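Local coordinates for mandelate racemase/muconate lactonizing enzyme, C-terminal domain protein (PDB 4DWD), which binds magnesium and probably acts as a hydro-lyase, built on the two-domain plan of the enolase superfamily, at residues L11-G16 with R333-N338; E67-A72 with D104-L109; D271-G276 with P297-P302. All blocks are in the same frame, centred on the assembly; numbering follows the deposited sequence.

Contact 1: residues L11-G16 with R333-N338; sequences LSVAMG and RPVFRN
Gly16, just beyond the C-terminal end of strand 5-14, passes Arg333 of the loop 333-338 with their CA atoms 5.7 Å apart, and the two backbones are joined by a water molecule rather than by a direct hydrogen bond. That water accepts the N-H of Gly16 at 3.0 Å and the N-H of Val335 at 3.2 Å. Beside it, Gly16 CA makes a CA-H...O contact of 3.3 Å to Arg333 O, the carbonyl of the cis peptide bond to Pro334. Val335 carries the apolar part. Its CG2 meets Val13 CG1 tip to tip at 3.9 Å and also touches Met15 SE at 3.9 Å, where the two side chains cross at about a right angle. Met15, modelled as selenomethionine, is bent at chi2 (-74°) and chi3 (-77°), and its terminal CE lies 3.9 Å from Phe336 CE2. One face of the Phe336 ring is covered by Val335 CG1 over its centre; Phe27 of strand 24-32 also packs on this ring, its plane nearly perpendicular. The contact joins the antiparallel sheet of the N-terminal capping domain to a loop of the barrel domain, an interface characteristic of the enolase fold.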
loop_
_atom_site.group_PDB
_atom_site.type_symbol
_atom_site.label_atom_id
_atom_site.label_comp_id
_atom_site.label_asym_id
_atom_site.label_seq_id
_atom_site.Cartn_x
_atom_site.Cartn_y
_atom_site.Cartn_z
ATOM N N LEU B 11 -20.069 22.040 38.477
ATOM C CA LEU B 11 -20.497 21.413 39.727
ATOM C C LEU B 11 -19.952 19.995 39.880
ATOM O O LEU B 11 -20.145 19.138 39.013
ATOM C CB LEU B 11 -22.030 21.361 39.771
ATOM C CG LEU B 11 -22.795 22.684 39.641
ATOM C CD1 LEU B 11 -24.290 22.422 39.598
ATOM C CD2 LEU B 11 -22.435 23.652 40.761
ATOM N N SER B 12 -19.274 19.755 41.002
ATOM C CA SER B 12 -18.841 18.423 41.392
ATOM C C SER B 12 -19.889 17.905 42.374
ATOM O O SER B 12 -20.113 18.519 43.427
ATOM C CB SER B 12 -17.455 18.482 42.047
ATOM O OG SER B 12 -17.097 17.239 42.633
ATOM N N VAL B 13 -20.537 16.796 42.024
ATOM C CA VAL B 13 -21.721 16.327 42.749
ATOM C C VAL B 13 -21.552 14.905 43.288
ATOM O O VAL B 13 -21.220 13.982 42.537
ATOM C CB VAL B 13 -22.973 16.412 41.841
ATOM C CG1 VAL B 13 -24.235 15.969 42.580
ATOM C CG2 VAL B 13 -23.148 17.833 41.304
ATOM N N ALA B 14 -21.776 14.740 44.594
ATOM C CA ALA B 14 -21.782 13.435 45.249
ATOM C C ALA B 14 -23.030 12.666 44.826
ATOM O O ALA B 14 -24.145 13.170 44.969
ATOM C CB ALA B 14 -21.738 13.608 46.763
HETATM N N MSE B 15 -22.845 11.455 44.297
HETATM C CA MSE B 15 -23.959 10.692 43.711
HETATM C C MSE B 15 -24.327 9.477 44.527
HETATM O O MSE B 15 -23.460 8.809 45.097
HETATM C CB MSE B 15 -23.534 10.231 42.317
HETATM C CG MSE B 15 -23.310 11.414 41.373
HETATM SE SE MSE B 15 -24.980 12.261 40.779
HETATM C CE MSE B 15 -25.521 10.938 39.432
ATOM N N GLY B 16 -25.625 9.186 44.576
ATOM C CA GLY B 16 -26.146 7.971 45.219
ATOM C C GLY B 16 -25.773 7.850 46.681
ATOM O O GLY B 16 -25.630 8.857 47.381
ATOM N N ARG B 333 -30.133 8.269 41.226
ATOM C CA ARG B 333 -30.933 8.829 42.305
ATOM C C ARG B 333 -30.027 9.083 43.527
ATOM O O ARG B 333 -29.066 8.338 43.748
ATOM C CB ARG B 333 -32.062 7.856 42.663
ATOM C CG ARG B 333 -33.015 7.568 41.512
ATOM C CD ARG B 333 -34.091 6.574 41.920
ATOM N NE ARG B 333 -34.927 6.180 40.782
ATOM C CZ ARG B 333 -36.048 6.801 40.418
ATOM N NH1 ARG B 333 -36.485 7.854 41.099
ATOM N NH2 ARG B 333 -36.736 6.370 39.372
ATOM N N PRO B 334 -30.341 10.107 44.348
ATOM C CA PRO B 334 -31.523 10.967 44.302
ATOM C C PRO B 334 -31.339 12.287 43.556
ATOM O O PRO B 334 -32.273 13.099 43.522
ATOM C CB PRO B 334 -31.775 11.251 45.779
ATOM C CG PRO B 334 -30.408 11.311 46.367
ATOM C CD PRO B 334 -29.554 10.343 45.575
ATOM N N VAL B 335 -30.168 12.517 42.963
ATOM C CA VAL B 335 -29.929 13.793 42.277
ATOM C C VAL B 335 -30.898 14.003 41.121
ATOM O O VAL B 335 -31.364 15.120 40.894
ATOM C CB VAL B 335 -28.461 13.933 41.829
ATOM C CG1 VAL B 335 -28.275 15.113 40.874
ATOM C CG2 VAL B 335 -27.590 14.114 43.064
ATOM N N PHE B 336 -31.192 12.927 40.394
ATOM C CA PHE B 336 -32.156 12.979 39.300
ATOM C C PHE B 336 -33.421 12.219 39.646
ATOM O O PHE B 336 -33.371 11.217 40.352
ATOM C CB PHE B 336 -31.537 12.416 38.013
ATOM C CG PHE B 336 -30.311 13.152 37.570
ATOM C CD1 PHE B 336 -30.390 14.462 37.103
ATOM C CD2 PHE B 336 -29.064 12.546 37.669
ATOM C CE1 PHE B 336 -29.245 15.140 36.710
ATOM C CE2 PHE B 336 -27.919 13.215 37.277
ATOM C CZ PHE B 336 -28.009 14.521 36.807
ATOM N N ARG B 337 -34.563 12.714 39.169
ATOM C CA ARG B 337 -35.845 12.055 39.439
ATOM C C ARG B 337 -36.168 10.957 38.424
ATOM O O ARG B 337 -36.924 10.040 38.729
ATOM C CB ARG B 337 -36.973 13.082 39.495
ATOM C CG ARG B 337 -36.788 14.091 40.613
ATOM C CD ARG B 337 -38.087 14.808 40.930
ATOM N NE ARG B 337 -37.876 16.065 41.648
ATOM C CZ ARG B 337 -37.794 16.183 42.972
ATOM N NH1 ARG B 337 -37.605 17.380 43.516
ATOM N NH2 ARG B 337 -37.889 15.115 43.757
ATOM N N ASN B 338 -35.586 11.047 37.225
ATOM C CA ASN B 338 -35.870 10.098 36.159
ATOM C C ASN B 338 -34.617 9.576 35.442
ATOM O O ASN B 338 -34.574 9.559 34.214
ATOM C CB ASN B 338 -36.845 10.703 35.141
ATOM C CG ASN B 338 -36.277 11.920 34.430
ATOM O OD1 ASN B 338 -35.337 12.556 34.909
ATOM N ND2 ASN B 338 -36.851 12.242 33.288
HETATM O O HOH W 1 -27.503 10.804 42.800
#

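Contact 2: residues E67-A72 with D104-L109; sequences EVLDHA and DLKGKL
Lys106, Val68 and Leu69 supply most of the surface buried where the turn before helix 71-81 meets helix 90-110. Lys106 leaves its helix with CG anti to the backbone N (chi1 175°) and stays extended from there, crossing Leu69 at about a right angle; its CG lies 3.7 Å from Leu69 CD2. Leu109, one turn further along the helix, flanks the same leucine, with CD2 4.1 Å from Leu69 CG. Val68 points at the helix and crosses Leu105 at about a right angle: its CG1 touches Leu105 CB at 3.9 Å, while its CG2 approaches Leu105 CD1 at 4.1 Å. The polar end of Lys106 lies beyond this apolar patch. Its NZ donates to a water at 2.9 Å that also lies within hydrogen-bonding distance of Leu69 O, and it also bonds to Leu117 O of the second subunit. The amine lies at the edge of the His71 ring, 4.2 Å from His71 NE2, too far for a bond. Lys106 thus packs CG and CD on Leu69 and turns its NZ to a water and to a carbonyl of the second subunit, and a positive charge there would probably disfavour protonation of His71.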
loop_
_atom_site.group_PDB
_atom_site.type_symbol
_atom_site.label_atom_id
_atom_site.label_comp_id
_atom_site.label_asym_id
_atom_site.label_seq_id
_atom_site.Cartn_x
_atom_site.Cartn_y
_atom_site.Cartn_z
ATOM N N GLU B 67 -25.114 34.078 22.667
ATOM C CA GLU B 67 -26.405 33.521 22.275
ATOM C C GLU B 67 -26.433 31.993 22.382
ATOM O O GLU B 67 -25.574 31.316 21.819
ATOM C CB GLU B 67 -26.737 33.958 20.843
ATOM C CG GLU B 67 -26.941 35.460 20.685
ATOM C CD GLU B 67 -28.333 35.893 21.095
ATOM O OE1 GLU B 67 -29.152 35.010 21.432
ATOM O OE2 GLU B 67 -28.615 37.111 21.075
ATOM N N VAL B 68 -27.448 31.463 23.067
ATOM C CA VAL B 68 -27.627 30.011 23.214
ATOM C C VAL B 68 -27.563 29.300 21.868
ATOM O O VAL B 68 -26.913 28.262 21.734
ATOM C CB VAL B 68 -28.969 29.685 23.910
ATOM C CG1 VAL B 68 -29.344 28.211 23.777
ATOM C CG2 VAL B 68 -28.900 30.105 25.370
ATOM N N LEU B 69 -28.221 29.866 20.861
ATOM C CA LEU B 69 -28.312 29.194 19.569
ATOM C C LEU B 69 -26.986 29.104 18.818
ATOM O O LEU B 69 -26.854 28.275 17.911
ATOM C CB LEU B 69 -29.379 29.846 18.689
ATOM C CG LEU B 69 -30.834 29.641 19.143
ATOM C CD1 LEU B 69 -31.785 30.378 18.223
ATOM C CD2 LEU B 69 -31.222 28.171 19.202
ATOM N N ASP B 70 -26.004 29.923 19.207
ATOM C CA ASP B 70 -24.706 29.964 18.525
ATOM C C ASP B 70 -23.748 28.893 19.052
ATOM O O ASP B 70 -22.542 29.034 18.924
ATOM C CB ASP B 70 -24.060 31.355 18.677
ATOM C CG ASP B 70 -24.738 32.419 17.838
ATOM O OD1 ASP B 70 -25.565 32.059 16.972
ATOM O OD2 ASP B 70 -24.434 33.620 18.043
ATOM N N HIS B 71 -24.285 27.811 19.608
ATOM C CA HIS B 71 -23.452 26.808 20.299
ATOM C C HIS B 71 -22.276 26.285 19.504
ATOM O O HIS B 71 -21.186 26.110 20.058
ATOM C CB HIS B 71 -24.313 25.637 20.800
ATOM C CG HIS B 71 -24.903 24.791 19.693
ATOM N ND1 HIS B 71 -24.262 23.731 19.164
ATOM C CD2 HIS B 71 -26.113 24.900 19.007
ATOM C CE1 HIS B 71 -25.022 23.190 18.191
ATOM N NE2 HIS B 71 -26.155 23.906 18.103
ATOM N N ALA B 72 -22.467 26.018 18.213
ATOM C CA ALA B 72 -21.407 25.393 17.419
ATOM C C ALA B 72 -20.254 26.354 17.183
ATOM O O ALA B 72 -19.091 25.998 17.376
ATOM C CB ALA B 72 -21.948 24.850 16.101
ATOM N N ASP B 104 -29.754 21.349 25.687
ATOM C CA ASP B 104 -30.884 21.281 26.627
ATOM C C ASP B 104 -31.608 22.646 26.649
ATOM O O ASP B 104 -32.845 22.720 26.504
ATOM C CB ASP B 104 -30.362 20.880 28.016
ATOM C CG ASP B 104 -31.465 20.473 28.987
ATOM O OD1 ASP B 104 -32.556 20.032 28.558
ATOM O OD2 ASP B 104 -31.207 20.576 30.207
ATOM N N LEU B 105 -30.836 23.726 26.767
ATOM C CA LEU B 105 -31.413 25.076 26.714
ATOM C C LEU B 105 -32.128 25.358 25.399
ATOM O O LEU B 105 -33.225 25.930 25.390
ATOM C CB LEU B 105 -30.366 26.167 26.970
ATOM C CG LEU B 105 -30.040 26.527 28.409
ATOM C CD1 LEU B 105 -28.852 27.466 28.452
ATOM C CD2 LEU B 105 -31.258 27.123 29.111
ATOM N N LYS B 106 -31.498 24.961 24.292
ATOM C CA LYS B 106 -32.087 25.141 22.973
ATOM C C LYS B 106 -33.442 24.432 22.842
ATOM O O LYS B 106 -34.406 25.008 22.327
ATOM C CB LYS B 106 -31.092 24.663 21.907
ATOM C CG LYS B 106 -31.653 24.684 20.498
ATOM C CD LYS B 106 -30.603 24.234 19.507
ATOM C CE LYS B 106 -31.230 24.042 18.140
ATOM N NZ LYS B 106 -30.199 23.658 17.129
ATOM N N GLY B 107 -33.527 23.183 23.298
ATOM C CA GLY B 107 -34.786 22.447 23.248
ATOM C C GLY B 107 -35.863 23.137 24.071
ATOM O O GLY B 107 -37.003 23.240 23.638
ATOM N N LYS B 108 -35.498 23.608 25.260
ATOM C CA LYS B 108 -36.441 24.371 26.089
ATOM C C LYS B 108 -36.863 25.675 25.397
ATOM O O LYS B 108 -38.051 25.997 25.359
ATOM C CB LYS B 108 -35.866 24.613 27.487
ATOM C CG LYS B 108 -35.661 23.326 28.274
ATOM C CD LYS B 108 -35.073 23.601 29.647
ATOM C CE LYS B 108 -34.780 22.287 30.356
ATOM N NZ LYS B 108 -34.480 22.514 31.798
ATOM N N LEU B 109 -35.903 26.412 24.835
ATOM C CA LEU B 109 -36.223 27.650 24.096
ATOM C C LEU B 109 -37.221 27.383 22.972
ATOM O O LEU B 109 -38.192 28.125 22.804
ATOM C CB LEU B 109 -34.953 28.307 23.515
ATOM C CG LEU B 109 -35.154 29.473 22.517
ATOM C CD1 LEU B 109 -35.830 30.676 23.177
ATOM C CD2 LEU B 109 -33.840 29.878 21.860
HETATM O O HOH W 2 -28.678 26.075 17.211
#

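Contact 3: residues D271-G276 with P297-P302; sequences DIVKMG and PHQTQP
Asp271 and His298 both carry CG anti to the backbone N (chi1 -176° and 174°), which sets the first atom of carboxylate and imidazole between the two loops. His298 ND1 donates to Asp271 OD2 over 2.6 Å, with an N-H...O angle of 153°. The oxygen lies almost in the ring plane and is met on its anti side, while the carboxylate itself is turned obliquely to the ring. OD2 has a second donor, a water at 2.7 Å that also donates to Gln299 OE1 and accepts from Thr300 N. The other oxygen, Asp271 OD1, takes the N-H of Val273 at 2.9 Å, closing an Asx turn that limits rotation of the carboxylate. The loops follow strands 267-268 and 294-295 of the barrel, at the end where the active site lies in the enolase superfamily, and the pair is reminiscent of the His-Asp pair of mandelate racemase. Glu249 and Glu223, which bind a calcium ion in a crystal of this protein, are close to the imidazole. An alanine in place of Asp271 would probably leave His298 ND1 without its acceptor, the ring freer to turn, and Val273 N without its side-chain partner. The backbones add a CA-H...O contact from Asp271 CA to His298 O (3.3 Å) and a water bridging Ile272 N to that same carbonyl. Lys274 crosses the imidazole obliquely, CE 3.8 Å from His298 CE1, and its NZ hydrogen-bonds to Ser43 OG. Further along, the Gln299 amide is clamped to Gln301: NE2 of Gln299 donates at 2.7 Å to a lone pair of Gln301 O, while Gln299 OE1 receives Gln301 N from above its carbonyl plane at 3.0 Å.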
loop_
_atom_site.group_PDB
_atom_site.type_symbol
_atom_site.label_atom_id
_atom_site.label_comp_id
_atom_site.label_asym_id
_atom_site.label_seq_id
_atom_site.Cartn_x
_atom_site.Cartn_y
_atom_site.Cartn_z
ATOM N N ASP B 271 -17.682 8.599 23.225
ATOM C CA ASP B 271 -18.578 8.822 24.378
ATOM C C ASP B 271 -18.969 10.288 24.405
ATOM O O ASP B 271 -18.099 11.180 24.457
ATOM C CB ASP B 271 -17.846 8.414 25.679
ATOM C CG ASP B 271 -18.704 8.510 26.916
ATOM O OD1 ASP B 271 -19.532 9.431 27.029
ATOM O OD2 ASP B 271 -18.507 7.659 27.815
ATOM N N ILE B 272 -20.278 10.526 24.422
ATOM C CA ILE B 272 -20.856 11.867 24.360
ATOM C C ILE B 272 -20.443 12.833 25.485
ATOM O O ILE B 272 -20.532 14.059 25.303
ATOM C CB ILE B 272 -22.410 11.733 24.265
ATOM C CG1 ILE B 272 -23.090 12.979 23.689
ATOM C CG2 ILE B 272 -23.041 11.289 25.590
ATOM C CD1 ILE B 272 -24.406 12.612 23.041
ATOM N N VAL B 273 -20.020 12.300 26.639
ATOM C CA VAL B 273 -19.545 13.154 27.732
ATOM C C VAL B 273 -18.027 13.217 27.807
ATOM O O VAL B 273 -17.469 13.964 28.633
ATOM C CB VAL B 273 -20.143 12.786 29.116
ATOM C CG1 VAL B 273 -21.651 12.901 29.095
ATOM C CG2 VAL B 273 -19.717 11.408 29.602
ATOM N N LYS B 274 -17.358 12.456 26.938
ATOM C CA LYS B 274 -15.896 12.547 26.820
ATOM C C LYS B 274 -15.446 13.498 25.717
ATOM O O LYS B 274 -14.344 14.049 25.779
ATOM C CB LYS B 274 -15.266 11.169 26.570
ATOM C CG LYS B 274 -15.438 10.225 27.751
ATOM C CD LYS B 274 -14.740 8.903 27.453
ATOM C CE LYS B 274 -14.937 7.878 28.562
ATOM N NZ LYS B 274 -14.174 8.246 29.795
HETATM N N MSE B 275 -16.280 13.660 24.697
HETATM C CA MSE B 275 -15.933 14.458 23.516
HETATM C C MSE B 275 -17.204 14.797 22.792
HETATM O O MSE B 275 -18.180 14.028 22.834
HETATM C CB MSE B 275 -14.987 13.658 22.598
HETATM C CG MSE B 275 -15.574 12.358 22.028
HETATM SE SE MSE B 275 -16.535 12.643 20.327
HETATM C CE MSE B 275 -14.967 12.710 19.148
ATOM N N GLY B 276 -17.199 15.960 22.144
ATOM C CA GLY B 276 -18.200 16.299 21.145
ATOM C C GLY B 276 -19.570 16.733 21.623
ATOM O O GLY B 276 -20.180 17.615 21.033
ATOM N N PRO B 297 -21.980 3.945 20.801
ATOM C CA PRO B 297 -21.314 4.812 21.781
ATOM C C PRO B 297 -21.038 4.146 23.123
ATOM O O PRO B 297 -21.868 3.382 23.636
ATOM C CB PRO B 297 -22.317 5.941 21.980
ATOM C CG PRO B 297 -23.024 6.029 20.663
ATOM C CD PRO B 297 -23.171 4.591 20.218
ATOM N N HIS B 298 -19.883 4.478 23.698
ATOM C CA HIS B 298 -19.598 4.188 25.097
ATOM C C HIS B 298 -20.367 5.175 25.947
ATOM O O HIS B 298 -20.389 6.383 25.658
ATOM C CB HIS B 298 -18.101 4.338 25.302
ATOM C CG HIS B 298 -17.642 4.206 26.732
ATOM N ND1 HIS B 298 -17.647 5.237 27.601
ATOM C CD2 HIS B 298 -17.112 3.123 27.411
ATOM C CE1 HIS B 298 -17.156 4.826 28.785
ATOM N NE2 HIS B 298 -16.829 3.534 28.671
ATOM N N GLN B 299 -21.035 4.691 26.993
ATOM C CA GLN B 299 -21.708 5.616 27.912
ATOM C C GLN B 299 -21.984 4.901 29.225
ATOM O O GLN B 299 -22.636 3.865 29.243
ATOM C CB GLN B 299 -22.994 6.151 27.273
ATOM C CG GLN B 299 -23.348 7.573 27.682
ATOM C CD GLN B 299 -23.621 7.709 29.164
ATOM O OE1 GLN B 299 -22.899 8.413 29.888
ATOM N NE2 GLN B 299 -24.647 7.015 29.637
ATOM N N THR B 300 -21.463 5.445 30.322
ATOM C CA THR B 300 -21.518 4.760 31.616
ATOM C C THR B 300 -22.233 5.546 32.700
ATOM O O THR B 300 -22.326 5.066 33.821
ATOM C CB THR B 300 -20.105 4.402 32.119
ATOM O OG1 THR B 300 -19.322 5.601 32.238
ATOM C CG2 THR B 300 -19.426 3.421 31.141
ATOM N N GLN B 301 -22.742 6.734 32.374
ATOM C CA GLN B 301 -23.403 7.590 33.376
ATOM C C GLN B 301 -24.929 7.509 33.284
ATOM O O GLN B 301 -25.472 7.471 32.178
ATOM C CB GLN B 301 -22.919 9.040 33.244
ATOM C CG GLN B 301 -21.397 9.209 33.286
ATOM C CD GLN B 301 -20.767 8.591 34.529
ATOM O OE1 GLN B 301 -21.280 8.731 35.640
ATOM N NE2 GLN B 301 -19.649 7.905 34.344
ATOM N N PRO B 302 -25.632 7.504 34.439
ATOM C CA PRO B 302 -27.074 7.215 34.421
ATOM C C PRO B 302 -27.992 8.422 34.223
ATOM O O PRO B 302 -29.198 8.248 34.020
ATOM C CB PRO B 302 -27.318 6.629 35.816
ATOM C CG PRO B 302 -26.305 7.301 36.677
ATOM C CD PRO B 302 -25.075 7.429 35.805
HETATM O O HOH W 3 -20.049 7.950 29.980
HETATM O O HOH W 4 -22.154 8.266 24.532
#

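In the fold
Contact 1 spans almost the whole chain: the loop it closes encloses contact 2 and then contact 3, which follow one another in series. Contact 2 lies wholly in the N-terminal domain, contact 3 wholly in the barrel domain, close to the centre of the chain, and contact 1 ties one domain to the other. The centres of contacts 1 and 3 are about 17 Å apart, those of 2 and 3 about 20 Å, and those of 1 and 2 about 24 Å; none touches another. Strand 5-14 and helix 90-110 belong to the capping domain, which also reaches contact 3 through Ser43, so the capping domain meets the barrel beside the presumed active site, while contact 2 faces the second subunit.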